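NADH kinase POS5, mitochondrial (Saccharomyces cerevisiae, PDB 3AFO) phosphorylates NADH and NAD(+) with ATP in yeast mitochondria, with a twofold preference for NADH, and so supplies the cell with the reductant NADPH. Local coordinates at residues Asn291-Val295 with Asn296-Lys300; Ser154-Asp157 with Phe158-Lys162; Glu83-Ser86 with Gln87-Ser91; Val60-Ile63 with Thr64-Glu68; Ile10-Val13 with Asn14-Arg17. All blocks are in the same frame, centred on the assembly; numbering follows the deposited sequence. Where two conformers were deposited one is given.

Overall arrangement
Four of the five contacts gather in the part of the chain built on parallel strands, while interaction 1 stands apart, its centre about 46 to 51 Å from theirs. Interaction 4, within helix 53-69, touches both interaction 2 and interaction 3. Interaction 3 leans on it through F89 CE1, 3.6 Å from T64 OG1, and interaction 2 also meets it, H161 CD2 lying 3.6 Å from F62 CD1. Interaction 5 barely touches interaction 3, by I10 CD1 near E83 N at 4.1 Å, and stays about 10 Å from interaction 4 at nearest atoms. In interaction 1 the side chain of K293 is about 8 Å from a bound NADH; in interaction 2 the side chain of P155 is about 11 Å from a bound NADH.

Interaction 1 of 5, residues Asn291-Val295 with Asn296-Lys300; sequences NQKPV and NSVVK
A classic beta bulge opens strand 299-303, with V298 and V299 both facing L311, and the turn that leads into it is closed by V298 packing back on K293, P294 and V295. The isopropyl group of V298 does most of the touching. Its CG1 is wedged against the backbone, 3.2 Å from P294 O and 3.6 Å from V295 C. That branch sits beside its own backbone N and opposite the carbonyl carbon (chi1 -63°), which turns it back over the preceding residues. P294 O is buried under it with no hydrogen-bonding partner, a polar atom covered by a methyl group.

K293 approaches V298 at a slant. Its chain bends at chi2 (141°), bringing the ammonium end over the valine: NZ is 3.5 Å from V298 CB, and CE is 3.8 Å from V298 CG1. The charged end also makes a weak hydrogen bond to L212 O, and the side chain lies about 8 Å from a bound NADH. The hairpin of strands 299-303 and 306-311 forms one edge, within this chain, of a six-stranded antiparallel sheet in the C-terminal domain, and V298 reaches across to I286 of strand 282-286. No hydrogen bond joins 291-295 to 296-300; the turn is tied from outside, by S297 N bonding to D312 OD1 and by backbone bonding between V295 and V313.

On the exposed side N296 folds its amide back toward the preceding peptide, ND2 lying 3.4 Å from V295 C and 3.9 Å from V295 CG2, where the two side chains cross at a slant.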
loop_
_atom_site.group_PDB
_atom_site.type_symbol
_atom_site.label_atom_id
_atom_site.label_comp_id
_atom_site.label_asym_id
_atom_site.label_seq_id
_atom_site.Cartn_x
_atom_site.Cartn_y
_atom_site.Cartn_z
ATOM N N ASN A 291 -2.401 32.376 3.392
ATOM C CA ASN A 291 -2.533 32.824 4.783
ATOM C C ASN A 291 -2.408 31.652 5.764
ATOM O O ASN A 291 -3.244 30.741 5.796
ATOM C CB ASN A 291 -3.812 33.652 4.990
ATOM C CG ASN A 291 -3.740 35.015 4.300
ATOM O OD1 ASN A 291 -2.976 35.893 4.713
ATOM N ND2 ASN A 291 -4.534 35.193 3.244
ATOM N N GLN A 292 -1.344 31.681 6.560
ATOM C CA GLN A 292 -0.840 30.449 7.153
ATOM C C GLN A 292 -0.102 30.606 8.487
ATOM O O GLN A 292 -0.150 31.657 9.141
ATOM C CB GLN A 292 0.073 29.744 6.126
ATOM C CG GLN A 292 1.415 30.456 5.808
ATOM C CD GLN A 292 1.256 31.785 5.063
ATOM O OE1 GLN A 292 1.596 32.851 5.588
ATOM N NE2 GLN A 292 0.738 31.722 3.838
ATOM N N LYS A 293 0.553 29.510 8.870
ATOM C CA LYS A 293 1.564 29.436 9.927
ATOM C C LYS A 293 2.786 30.323 9.608
ATOM O O LYS A 293 2.721 31.163 8.703
ATOM C CB LYS A 293 2.013 27.971 10.048
ATOM C CG LYS A 293 2.198 27.280 8.690
ATOM C CD LYS A 293 3.401 26.353 8.653
ATOM C CE LYS A 293 3.667 25.886 7.227
ATOM N NZ LYS A 293 4.481 24.638 7.179
ATOM N N PRO A 294 3.896 30.164 10.374
ATOM C CA PRO A 294 5.209 30.669 9.939
ATOM C C PRO A 294 5.603 30.243 8.513
ATOM O O PRO A 294 5.134 29.213 8.014
ATOM C CB PRO A 294 6.172 30.031 10.946
ATOM C CG PRO A 294 5.362 29.890 12.208
ATOM C CD PRO A 294 3.895 29.849 11.819
ATOM N N VAL A 295 6.461 31.033 7.874
ATOM C CA VAL A 295 6.965 30.715 6.533
ATOM C C VAL A 295 8.452 30.330 6.560
ATOM O O VAL A 295 9.032 29.954 5.540
ATOM C CB VAL A 295 6.700 31.869 5.520
ATOM C CG1 VAL A 295 5.227 31.892 5.112
ATOM C CG2 VAL A 295 7.139 33.224 6.092
ATOM N N ASN A 296 9.058 30.416 7.741
ATOM C CA ASN A 296 10.465 30.052 7.916
ATOM C C ASN A 296 10.630 28.708 8.615
ATOM O O ASN A 296 9.785 28.321 9.427
ATOM C CB ASN A 296 11.220 31.151 8.673
ATOM C CG ASN A 296 11.768 32.239 7.747
ATOM O OD1 ASN A 296 12.903 32.689 7.909
ATOM N ND2 ASN A 296 10.962 32.659 6.769
ATOM N N SER A 297 11.714 28.003 8.288
ATOM C CA SER A 297 12.037 26.697 8.886
ATOM C C SER A 297 10.883 25.702 8.775
ATOM O O SER A 297 10.705 24.842 9.640
ATOM C CB SER A 297 12.450 26.856 10.358
ATOM O OG SER A 297 13.638 27.613 10.477
ATOM N N VAL A 298 10.099 25.822 7.710
ATOM C CA VAL A 298 8.906 24.990 7.556
ATOM C C VAL A 298 9.239 23.563 7.101
ATOM O O VAL A 298 8.422 22.640 7.279
ATOM C CB VAL A 298 7.826 25.654 6.650
ATOM C CG1 VAL A 298 7.325 26.940 7.294
ATOM C CG2 VAL A 298 8.361 25.926 5.229
ATOM N N VAL A 299 10.436 23.397 6.530
ATOM C CA VAL A 299 10.893 22.107 6.013
ATOM C C VAL A 299 12.378 21.871 6.278
ATOM O O VAL A 299 13.196 22.780 6.138
ATOM C CB VAL A 299 10.676 21.993 4.492
ATOM C CG1 VAL A 299 10.805 20.547 4.062
ATOM C CG2 VAL A 299 9.318 22.544 4.094
ATOM N N LYS A 300 12.726 20.644 6.644
ATOM C CA LYS A 300 14.121 20.276 6.812
ATOM C C LYS A 300 14.609 19.569 5.554
ATOM O O LYS A 300 13.869 18.785 4.962
ATOM C CB LYS A 300 14.312 19.375 8.039
ATOM C CG LYS A 300 15.762 19.288 8.528
ATOM C CD LYS A 300 15.924 18.360 9.734
ATOM C CE LYS A 300 15.194 18.869 10.970
ATOM N NZ LYS A 300 15.691 20.196 11.453
#

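Interaction 2 of 5, residues Ser154-Asp157 with Phe158-Lys162; sequences SPFD and FKEHK
The backbone runs out of strand 156-157 at D157 and coils at once into a 3-10 turn, 158-160, that feeds helix 161-169. The turn is closed by E160 N bonding to D157 O at 3.0 Å, and one residue further on H161 N bonds to F158 O.

The carboxylate of E160 folds back on the strand, and its OE2 accepts D157 N at 3.0 Å, on the anti side of the carboxylate and with an N-H...O angle of 151°. Separately, D157 OD1 accepts K159 N at 3.1 Å, almost straight at 168°, although the donor stands above the carboxylate plane. With CG opposite its backbone N (chi1 -166°), D157 swings its carboxylate forward over the turn. E160 OE2 also sits at the edge of the F156 ring, 4.1 Å from CD1. The imidazole of H161 grips the same carbonyl as its own backbone N: ND1 reaches F158 O at 2.8 Å, with the oxygen in the ring plane, while CZ of F158 lies over one face of the imidazole. A long, weak ion pair with K359 gives E160 a second partner.

E160 holds the N-cap position, but its carboxylate bonds back to the strand, at a strand-to-helix junction that joins the outermost strand, within this chain, of the five-stranded parallel sheet to helix 161-169.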
loop_
_atom_site.group_PDB
_atom_site.type_symbol
_atom_site.label_atom_id
_atom_site.label_comp_id
_atom_site.label_asym_id
_atom_site.label_seq_id
_atom_site.Cartn_x
_atom_site.Cartn_y
_atom_site.Cartn_z
ATOM N N SER A 154 26.967 -3.119 3.901
ATOM C CA SER A 154 28.280 -3.753 4.093
ATOM C C SER A 154 28.223 -5.256 3.823
ATOM O O SER A 154 27.586 -5.991 4.582
ATOM C CB SER A 154 28.803 -3.501 5.510
ATOM O OG SER A 154 28.786 -2.121 5.840
ATOM N N PRO A 155 28.889 -5.729 2.750
ATOM C CA PRO A 155 28.739 -7.143 2.409
ATOM C C PRO A 155 29.625 -8.118 3.210
ATOM O O PRO A 155 29.399 -9.324 3.134
ATOM C CB PRO A 155 29.143 -7.197 0.921
ATOM C CG PRO A 155 29.376 -5.767 0.498
ATOM C CD PRO A 155 29.719 -5.035 1.752
ATOM N N PHE A 156 30.620 -7.612 3.940
ATOM C CA PHE A 156 31.601 -8.475 4.610
ATOM C C PHE A 156 31.556 -8.394 6.118
ATOM O O PHE A 156 31.457 -7.313 6.700
ATOM C CB PHE A 156 33.033 -8.136 4.158
ATOM C CG PHE A 156 33.234 -8.225 2.677
ATOM C CD1 PHE A 156 33.378 -9.459 2.064
ATOM C CD2 PHE A 156 33.243 -7.074 1.892
ATOM C CE1 PHE A 156 33.536 -9.552 0.682
ATOM C CE2 PHE A 156 33.396 -7.158 0.518
ATOM C CZ PHE A 156 33.552 -8.399 -0.084
ATOM N N ASP A 157 31.658 -9.561 6.740
ATOM C CA ASP A 157 31.919 -9.677 8.164
ATOM C C ASP A 157 33.371 -9.267 8.372
ATOM O O ASP A 157 34.232 -9.691 7.619
ATOM C CB ASP A 157 31.749 -11.144 8.572
ATOM C CG ASP A 157 31.667 -11.339 10.076
ATOM O OD1 ASP A 157 32.413 -10.674 10.839
ATOM O OD2 ASP A 157 30.855 -12.192 10.498
ATOM N N PHE A 158 33.644 -8.467 9.400
ATOM C CA PHE A 158 35.029 -8.059 9.695
ATOM C C PHE A 158 35.990 -9.235 9.926
ATOM O O PHE A 158 37.194 -9.099 9.693
ATOM C CB PHE A 158 35.112 -7.058 10.858
ATOM C CG PHE A 158 36.540 -6.679 11.226
ATOM C CD1 PHE A 158 37.276 -5.819 10.413
ATOM C CD2 PHE A 158 37.152 -7.217 12.362
ATOM C CE1 PHE A 158 38.604 -5.478 10.734
ATOM C CE2 PHE A 158 38.475 -6.892 12.687
ATOM C CZ PHE A 158 39.203 -6.018 11.866
ATOM N N LYS A 159 35.445 -10.360 10.393
ATOM C CA LYS A 159 36.198 -11.603 10.582
ATOM C C LYS A 159 36.943 -12.022 9.323
ATOM O O LYS A 159 38.026 -12.607 9.403
ATOM C CB LYS A 159 35.267 -12.746 11.007
ATOM C CG LYS A 159 35.214 -13.015 12.505
ATOM C CD LYS A 159 34.314 -12.037 13.238
ATOM C CE LYS A 159 33.865 -12.619 14.572
ATOM N NZ LYS A 159 33.070 -11.642 15.383
ATOM N N GLU A 160 36.355 -11.716 8.166
ATOM C CA GLU A 160 36.907 -12.120 6.872
ATOM C C GLU A 160 37.984 -11.155 6.356
ATOM O O GLU A 160 38.417 -11.288 5.217
ATOM C CB GLU A 160 35.812 -12.219 5.793
ATOM C CG GLU A 160 34.389 -12.583 6.247
ATOM C CD GLU A 160 33.406 -12.610 5.065
ATOM O OE1 GLU A 160 33.711 -13.287 4.054
ATOM O OE2 GLU A 160 32.341 -11.958 5.138
ATOM N N HIS A 161 38.404 -10.184 7.171
ATOM C CA HIS A 161 39.191 -9.041 6.658
ATOM C C HIS A 161 40.525 -9.367 5.969
ATOM O O HIS A 161 40.866 -8.720 4.976
ATOM C CB HIS A 161 39.369 -7.941 7.715
ATOM C CG HIS A 161 40.332 -8.288 8.811
ATOM N ND1 HIS A 161 39.934 -8.867 9.999
ATOM C CD2 HIS A 161 41.672 -8.108 8.910
ATOM C CE1 HIS A 161 40.990 -9.043 10.775
ATOM N NE2 HIS A 161 42.058 -8.596 10.136
ATOM N N LYS A 162 41.260 -10.366 6.467
ATOM C CA LYS A 162 42.545 -10.744 5.846
ATOM C C LYS A 162 42.360 -11.277 4.424
ATOM O O LYS A 162 43.007 -10.795 3.493
ATOM C CB LYS A 162 43.321 -11.766 6.695
ATOM C CG LYS A 162 43.680 -11.272 8.092
ATOM C CD LYS A 162 44.900 -12.008 8.662
ATOM C CE LYS A 162 44.547 -13.354 9.265
ATOM N NZ LYS A 162 45.689 -13.885 10.090
#

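Interaction 3 of 5, residues Glu83-Ser86 with Gln87-Ser91; sequences EEIS and QDFKS
One hydrogen bond crosses from 83-86 to 87-91: D88 N to I85 O, 2.8 Å. A type I turn from S86 to F89 overlaps it and takes the chain off the end of helix 79-86. Within the first segment, S86 OG donates to E83 O at 2.9 Å, and it also bonds to G4 N. The hydroxyl lies between the backbone N and the carbonyl carbon (chi1 54°), where it can reach back to the carbonyl three residues earlier. An alanine here would strip E83 O of this hydroxyl donor and is likely to leave G4 N without its mate.

D88 and E84 pair with basic residues: D88 OD2 forms a salt bridge with R56 NE, and E84 OE1 one with K48 NZ.

Apolar contact comes from I85 and F89, whose side chains run side by side and point the same way. I85 CD1 is 4.0 Å from F89 CE2. The ring turns its edge to the helix end, with CD2 3.4 Å from I85 O. Against the same oxygen packs the aspartate, D88 CB resting 3.2 Å from I85 O.

Beyond the turn, the F89 ring packs on I63 and T64 of helix 53-69 and on V8 of strand 8-12, and meets the H101 ring with the planes at about 35°. I85 touches M59 on the same helix, and S86 abuts V8.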
loop_
_atom_site.group_PDB
_atom_site.type_symbol
_atom_site.label_atom_id
_atom_site.label_comp_id
_atom_site.label_asym_id
_atom_site.label_seq_id
_atom_site.Cartn_x
_atom_site.Cartn_y
_atom_site.Cartn_z
ATOM N N GLU A 83 44.396 10.489 17.102
ATOM C CA GLU A 83 44.615 10.782 18.515
ATOM C C GLU A 83 43.912 9.773 19.421
ATOM O O GLU A 83 44.489 9.308 20.408
ATOM C CB GLU A 83 44.140 12.198 18.847
ATOM C CG GLU A 83 45.208 13.289 18.692
ATOM C CD GLU A 83 44.754 14.637 19.264
ATOM O OE1 GLU A 83 43.609 15.047 18.984
ATOM O OE2 GLU A 83 45.532 15.283 20.002
ATOM N N GLU A 84 42.670 9.434 19.073
ATOM C CA GLU A 84 41.878 8.484 19.848
ATOM C C GLU A 84 42.553 7.117 19.946
ATOM O O GLU A 84 42.662 6.560 21.033
ATOM C CB GLU A 84 40.476 8.324 19.246
ATOM C CG GLU A 84 39.548 7.431 20.058
ATOM C CD GLU A 84 38.293 7.030 19.302
ATOM O OE1 GLU A 84 38.217 7.288 18.080
ATOM O OE2 GLU A 84 37.384 6.446 19.930
ATOM N N ILE A 85 43.004 6.584 18.814
ATOM C CA ILE A 85 43.503 5.211 18.763
ATOM C C ILE A 85 45.004 5.061 19.040
ATOM O O ILE A 85 45.486 3.937 19.189
ATOM C CB ILE A 85 43.129 4.497 17.434
ATOM C CG1 ILE A 85 43.883 5.119 16.243
ATOM C CG2 ILE A 85 41.605 4.516 17.224
ATOM C CD1 ILE A 85 43.786 4.335 14.960
ATOM N N SER A 86 45.735 6.177 19.100
ATOM C CA SER A 86 47.194 6.129 19.282
ATOM C C SER A 86 47.610 5.351 20.544
ATOM O O SER A 86 48.556 4.554 20.499
ATOM C CB SER A 86 47.839 7.522 19.217
ATOM O OG SER A 86 47.240 8.430 20.117
ATOM N N GLN A 87 46.910 5.570 21.660
ATOM C CA GLN A 87 47.195 4.815 22.894
ATOM C C GLN A 87 46.855 3.322 22.803
ATOM O O GLN A 87 47.276 2.548 23.663
ATOM C CB GLN A 87 46.520 5.429 24.134
ATOM C CG GLN A 87 47.037 6.806 24.535
ATOM C CD GLN A 87 47.358 6.939 26.027
ATOM O OE1 GLN A 87 46.690 6.351 26.882
ATOM N NE2 GLN A 87 48.392 7.725 26.339
ATOM N N ASP A 88 46.104 2.916 21.774
ATOM C CA ASP A 88 45.659 1.508 21.658
ATOM C C ASP A 88 46.692 0.522 21.101
ATOM O O ASP A 88 46.509 -0.698 21.210
ATOM C CB ASP A 88 44.367 1.376 20.827
ATOM C CG ASP A 88 43.183 2.102 21.432
ATOM O OD1 ASP A 88 43.308 2.660 22.549
ATOM O OD2 ASP A 88 42.120 2.134 20.762
ATOM N N PHE A 89 47.745 1.034 20.467
ATOM C CA PHE A 89 48.794 0.161 19.943
ATOM C C PHE A 89 49.802 -0.088 21.054
ATOM O O PHE A 89 50.376 0.853 21.607
ATOM C CB PHE A 89 49.463 0.773 18.717
ATOM C CG PHE A 89 48.549 0.901 17.529
ATOM C CD1 PHE A 89 48.565 -0.060 16.518
ATOM C CD2 PHE A 89 47.666 1.976 17.424
ATOM C CE1 PHE A 89 47.720 0.056 15.415
ATOM C CE2 PHE A 89 46.814 2.100 16.318
ATOM C CZ PHE A 89 46.848 1.139 15.316
ATOM N N LYS A 90 49.997 -1.358 21.374
ATOM C CA LYS A 90 50.747 -1.760 22.555
ATOM C C LYS A 90 52.123 -2.329 22.245
ATOM O O LYS A 90 52.797 -2.863 23.131
ATOM C CB LYS A 90 49.922 -2.769 23.359
ATOM C CG LYS A 90 48.585 -2.220 23.858
ATOM C CD LYS A 90 48.779 -1.122 24.900
ATOM C CE LYS A 90 47.442 -0.574 25.368
ATOM N NZ LYS A 90 47.655 0.401 26.472
ATOM N N SER A 91 52.529 -2.220 20.981
ATOM C CA SER A 91 53.844 -2.662 20.529
ATOM C C SER A 91 54.189 -1.972 19.209
ATOM O O SER A 91 53.290 -1.572 18.472
ATOM C CB SER A 91 53.877 -4.187 20.352
ATOM O OG SER A 91 52.835 -4.614 19.498
#

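Interaction 4 of 5, residues Val60-Ile63 with Thr64-Glu68; sequences VEFI and THLHE
H67 N bonds to I63 O at 2.9 Å and L66 N to F62 O, two of four consecutive i to i+4 bonds in helix 53-69, the crossover helix of a beta-alpha-beta unit between parallel strands 43-48 and 74-76. H65 N to E61 O, at 3.1 Å, and T64 N to V60 O complete the set. V60 O is gripped twice. T64 OG1 donates to it as well, at 2.8 Å, and the two donors arrive from opposite faces of the carbonyl plane. The threonine hydroxyl lies beside its own backbone N (chi1 -63°), which points it back along the helix toward that oxygen.

The imidazole of H67 is satisfied at ND1 by a hydrogen bond to ND1 of H101, whose ring it also meets. One of its faces covers I63 O, and I63 CG2 makes a CH-pi contact 3.9 Å from the ring centroid. A leucine in its place would probably leave H101 ND1 without this partner and I63 CG2 without the flat ring face it packs on.

Toward the sheet, F62 packs on I46 and L66 on V75, while L66 also meets F165 of helix 161-169. L66 lies over one face of the F62 ring in a second CH-pi contact: its CG is 4.3 Å from the ring centroid and 16° off the normal, and its CD1 comes to 3.6 Å from F62 CE2.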
loop_
_atom_site.group_PDB
_atom_site.type_symbol
_atom_site.label_atom_id
_atom_site.label_comp_id
_atom_site.label_asym_id
_atom_site.label_seq_id
_atom_site.Cartn_x
_atom_site.Cartn_y
_atom_site.Cartn_z
ATOM N N VAL A 60 42.063 -0.896 15.020
ATOM C CA VAL A 60 43.404 -1.199 15.517
ATOM C C VAL A 60 43.889 -2.543 14.975
ATOM O O VAL A 60 45.028 -2.662 14.509
ATOM C CB VAL A 60 43.446 -1.137 17.064
ATOM C CG1 VAL A 60 44.794 -1.612 17.616
ATOM C CG2 VAL A 60 43.160 0.276 17.520
ATOM N N GLU A 61 43.011 -3.545 15.002
ATOM C CA GLU A 61 43.332 -4.880 14.501
ATOM C C GLU A 61 43.579 -4.884 12.987
ATOM O O GLU A 61 44.463 -5.600 12.487
ATOM C CB GLU A 61 42.212 -5.854 14.886
ATOM C CG GLU A 61 42.475 -7.315 14.567
ATOM C CD GLU A 61 41.282 -8.219 14.898
ATOM O OE1 GLU A 61 40.422 -7.825 15.717
ATOM O OE2 GLU A 61 41.205 -9.332 14.334
ATOM N N PHE A 62 42.809 -4.086 12.251
ATOM C CA PHE A 62 42.978 -4.034 10.811
ATOM C C PHE A 62 44.297 -3.356 10.430
ATOM O O PHE A 62 45.039 -3.863 9.596
ATOM C CB PHE A 62 41.790 -3.330 10.146
ATOM C CG PHE A 62 41.810 -3.403 8.655
ATOM C CD1 PHE A 62 41.752 -4.630 8.007
ATOM C CD2 PHE A 62 41.871 -2.244 7.892
ATOM C CE1 PHE A 62 41.766 -4.706 6.596
ATOM C CE2 PHE A 62 41.883 -2.312 6.496
ATOM C CZ PHE A 62 41.836 -3.547 5.853
ATOM N N ILE A 63 44.571 -2.218 11.058
ATOM C CA ILE A 63 45.792 -1.443 10.838
ATOM C C ILE A 63 47.049 -2.242 11.210
ATOM O O ILE A 63 48.062 -2.182 10.502
ATOM C CB ILE A 63 45.741 -0.118 11.626
ATOM C CG1 ILE A 63 44.638 0.787 11.060
ATOM C CG2 ILE A 63 47.106 0.596 11.600
ATOM C CD1 ILE A 63 44.333 2.016 11.890
ATOM N N THR A 64 46.968 -2.979 12.320
ATOM C CA THR A 64 48.029 -3.904 12.747
ATOM C C THR A 64 48.319 -4.929 11.642
ATOM O O THR A 64 49.477 -5.116 11.246
ATOM C CB THR A 64 47.688 -4.565 14.119
ATOM O OG1 THR A 64 47.621 -3.549 15.126
ATOM C CG2 THR A 64 48.741 -5.607 14.550
ATOM N N HIS A 65 47.264 -5.548 11.112
ATOM C CA HIS A 65 47.400 -6.470 9.992
ATOM C C HIS A 65 48.060 -5.847 8.749
ATOM O O HIS A 65 48.936 -6.460 8.143
ATOM C CB HIS A 65 46.043 -7.085 9.627
ATOM C CG HIS A 65 46.071 -7.898 8.372
ATOM N ND1 HIS A 65 46.801 -9.062 8.255
ATOM C CD2 HIS A 65 45.447 -7.724 7.182
ATOM C CE1 HIS A 65 46.632 -9.564 7.044
ATOM N NE2 HIS A 65 45.812 -8.773 6.376
ATOM N N LEU A 66 47.633 -4.647 8.363
ATOM C CA LEU A 66 48.222 -3.968 7.206
ATOM C C LEU A 66 49.716 -3.701 7.421
ATOM O O LEU A 66 50.541 -3.950 6.537
ATOM C CB LEU A 66 47.483 -2.657 6.906
ATOM C CG LEU A 66 45.988 -2.793 6.569
ATOM C CD1 LEU A 66 45.356 -1.433 6.351
ATOM C CD2 LEU A 66 45.793 -3.707 5.351
ATOM N N HIS A 67 50.046 -3.210 8.613
ATOM C CA HIS A 67 51.423 -2.881 8.961
ATOM C C HIS A 67 52.305 -4.112 9.068
ATOM O O HIS A 67 53.490 -4.048 8.761
ATOM C CB HIS A 67 51.482 -2.082 10.252
ATOM C CG HIS A 67 51.047 -0.661 10.098
ATOM N ND1 HIS A 67 50.819 0.162 11.175
ATOM C CD2 HIS A 67 50.792 0.083 8.994
ATOM C CE1 HIS A 67 50.455 1.357 10.747
ATOM N NE2 HIS A 67 50.427 1.334 9.425
ATOM N N GLU A 68 51.728 -5.220 9.512
ATOM C CA GLU A 68 52.453 -6.486 9.562
ATOM C C GLU A 68 52.652 -7.093 8.169
ATOM O O GLU A 68 53.740 -7.553 7.853
ATOM C CB GLU A 68 51.750 -7.491 10.477
ATOM C CG GLU A 68 51.985 -7.260 11.973
ATOM C CD GLU A 68 51.136 -8.164 12.866
ATOM O OE1 GLU A 68 50.460 -9.080 12.348
ATOM O OE2 GLU A 68 51.143 -7.954 14.100
#

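Interaction 5 of 5, residues Ile10-Val13 with Asn14-Arg17; sequences IKPV and NNLR
K11 and P12 bring strand 8-12 to its end, and both lie against N15 in the turn that follows. K11 adds little to the turn itself: its CB only approaches the side chain of N15, and the rest of the chain runs away, extended, across I102 and Y104 of the neighbouring strand. Its backbone is bonded to L103 and T105 there.

P12 comes next and does more. Its carbonyl oxygen accepts N15 N at 3.1 Å, with an N-H...O angle of 160°. N15 also folds its side chain over that oxygen, CB and CG each 3.3 Å from P12 O, and the two side chains cross at a slant. From the other neighbour, the N14 side chain lies near P12 CB. This tight turn of 3-10 character ends the strand that pairs in parallel with 101-105, and it directs the chain on toward strand 23-25.

V13 faces inward. Its carbonyl oxygen takes L16 N at 2.9 Å, so two successive carbonyls, those of P12 and V13, each hold the amide three residues ahead. CG2 of V13 lies opposite the backbone N, while CG1 is set between that N and the carbonyl carbon (chi1 67°). CG2 therefore meets L16, 3.9 Å from its CD1, the two side chains crossing at about a right angle. Both touch I76 of strand 74-76; V13 also packs on I111 of helix 108-114, and R114 NE of that helix bonds to L16 O.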
loop_
_atom_site.group_PDB
_atom_site.type_symbol
_atom_site.label_atom_id
_atom_site.label_comp_id
_atom_site.label_asym_id
_atom_site.label_seq_id
_atom_site.Cartn_x
_atom_site.Cartn_y
_atom_site.Cartn_z
ATOM N N ILE A 10 52.065 10.031 14.455
ATOM C CA ILE A 10 51.028 10.626 13.608
ATOM C C ILE A 10 51.707 11.586 12.625
ATOM O O ILE A 10 52.335 12.553 13.055
ATOM C CB ILE A 10 49.961 11.369 14.449
ATOM C CG1 ILE A 10 49.254 10.398 15.407
ATOM C CG2 ILE A 10 48.948 12.065 13.539
ATOM C CD1 ILE A 10 48.395 11.084 16.481
ATOM N N LYS A 11 51.578 11.304 11.326
ATOM C CA LYS A 11 52.241 12.081 10.260
ATOM C C LYS A 11 51.248 12.768 9.306
ATOM O O LYS A 11 50.151 12.242 9.070
ATOM C CB LYS A 11 53.180 11.181 9.450
ATOM C CG LYS A 11 54.458 10.794 10.186
ATOM C CD LYS A 11 55.428 10.079 9.272
ATOM C CE LYS A 11 56.592 9.497 10.053
ATOM N NZ LYS A 11 57.553 8.804 9.140
ATOM N N PRO A 12 51.631 13.941 8.750
ATOM C CA PRO A 12 50.772 14.637 7.774
ATOM C C PRO A 12 50.479 13.758 6.568
ATOM O O PRO A 12 51.403 13.179 5.992
ATOM C CB PRO A 12 51.627 15.838 7.353
ATOM C CG PRO A 12 52.533 16.075 8.541
ATOM C CD PRO A 12 52.865 14.705 9.032
ATOM N N VAL A 13 49.206 13.650 6.193
ATOM C CA VAL A 13 48.831 12.841 5.035
ATOM C C VAL A 13 49.380 13.415 3.716
ATOM O O VAL A 13 49.558 12.682 2.737
ATOM C CB VAL A 13 47.293 12.564 4.972
ATOM C CG1 VAL A 13 46.510 13.841 4.708
ATOM C CG2 VAL A 13 46.982 11.495 3.943
ATOM N N ASN A 14 49.674 14.712 3.690
ATOM C CA ASN A 14 50.307 15.296 2.504
ATOM C C ASN A 14 51.706 14.735 2.221
ATOM O O ASN A 14 52.284 15.030 1.184
ATOM C CB ASN A 14 50.331 16.831 2.560
ATOM C CG ASN A 14 51.223 17.365 3.658
ATOM O OD1 ASN A 14 52.267 16.795 3.965
ATOM N ND2 ASN A 14 50.818 18.481 4.249
ATOM N N ASN A 15 52.243 13.934 3.142
ATOM C CA ASN A 15 53.486 13.191 2.894
ATOM C C ASN A 15 53.286 12.059 1.891
ATOM O O ASN A 15 54.263 11.494 1.389
ATOM C CB ASN A 15 54.058 12.599 4.188
ATOM C CG ASN A 15 54.566 13.656 5.156
ATOM O OD1 ASN A 15 54.558 14.858 4.863
ATOM N ND2 ASN A 15 55.009 13.208 6.323
ATOM N N LEU A 16 52.024 11.720 1.617
ATOM C CA LEU A 16 51.694 10.635 0.691
ATOM C C LEU A 16 51.432 11.147 -0.722
ATOM O O LEU A 16 51.100 12.317 -0.916
ATOM C CB LEU A 16 50.480 9.835 1.191
ATOM C CG LEU A 16 50.544 9.250 2.608
ATOM C CD1 LEU A 16 49.264 8.483 2.939
ATOM C CD2 LEU A 16 51.782 8.357 2.793
ATOM N N ARG A 17 51.574 10.242 -1.690
ATOM C CA ARG A 17 51.380 10.522 -3.108
ATOM C C ARG A 17 49.902 10.622 -3.459
ATOM O O ARG A 17 49.062 10.024 -2.790
ATOM C CB ARG A 17 52.009 9.411 -3.963
ATOM C CG ARG A 17 53.446 9.015 -3.593
ATOM C CD ARG A 17 54.468 10.036 -4.058
ATOM N NE ARG A 17 54.599 10.093 -5.514
ATOM C CZ ARG A 17 55.748 10.327 -6.150
ATOM N NH1 ARG A 17 56.869 10.501 -5.464
ATOM N NH2 ARG A 17 55.774 10.376 -7.472
#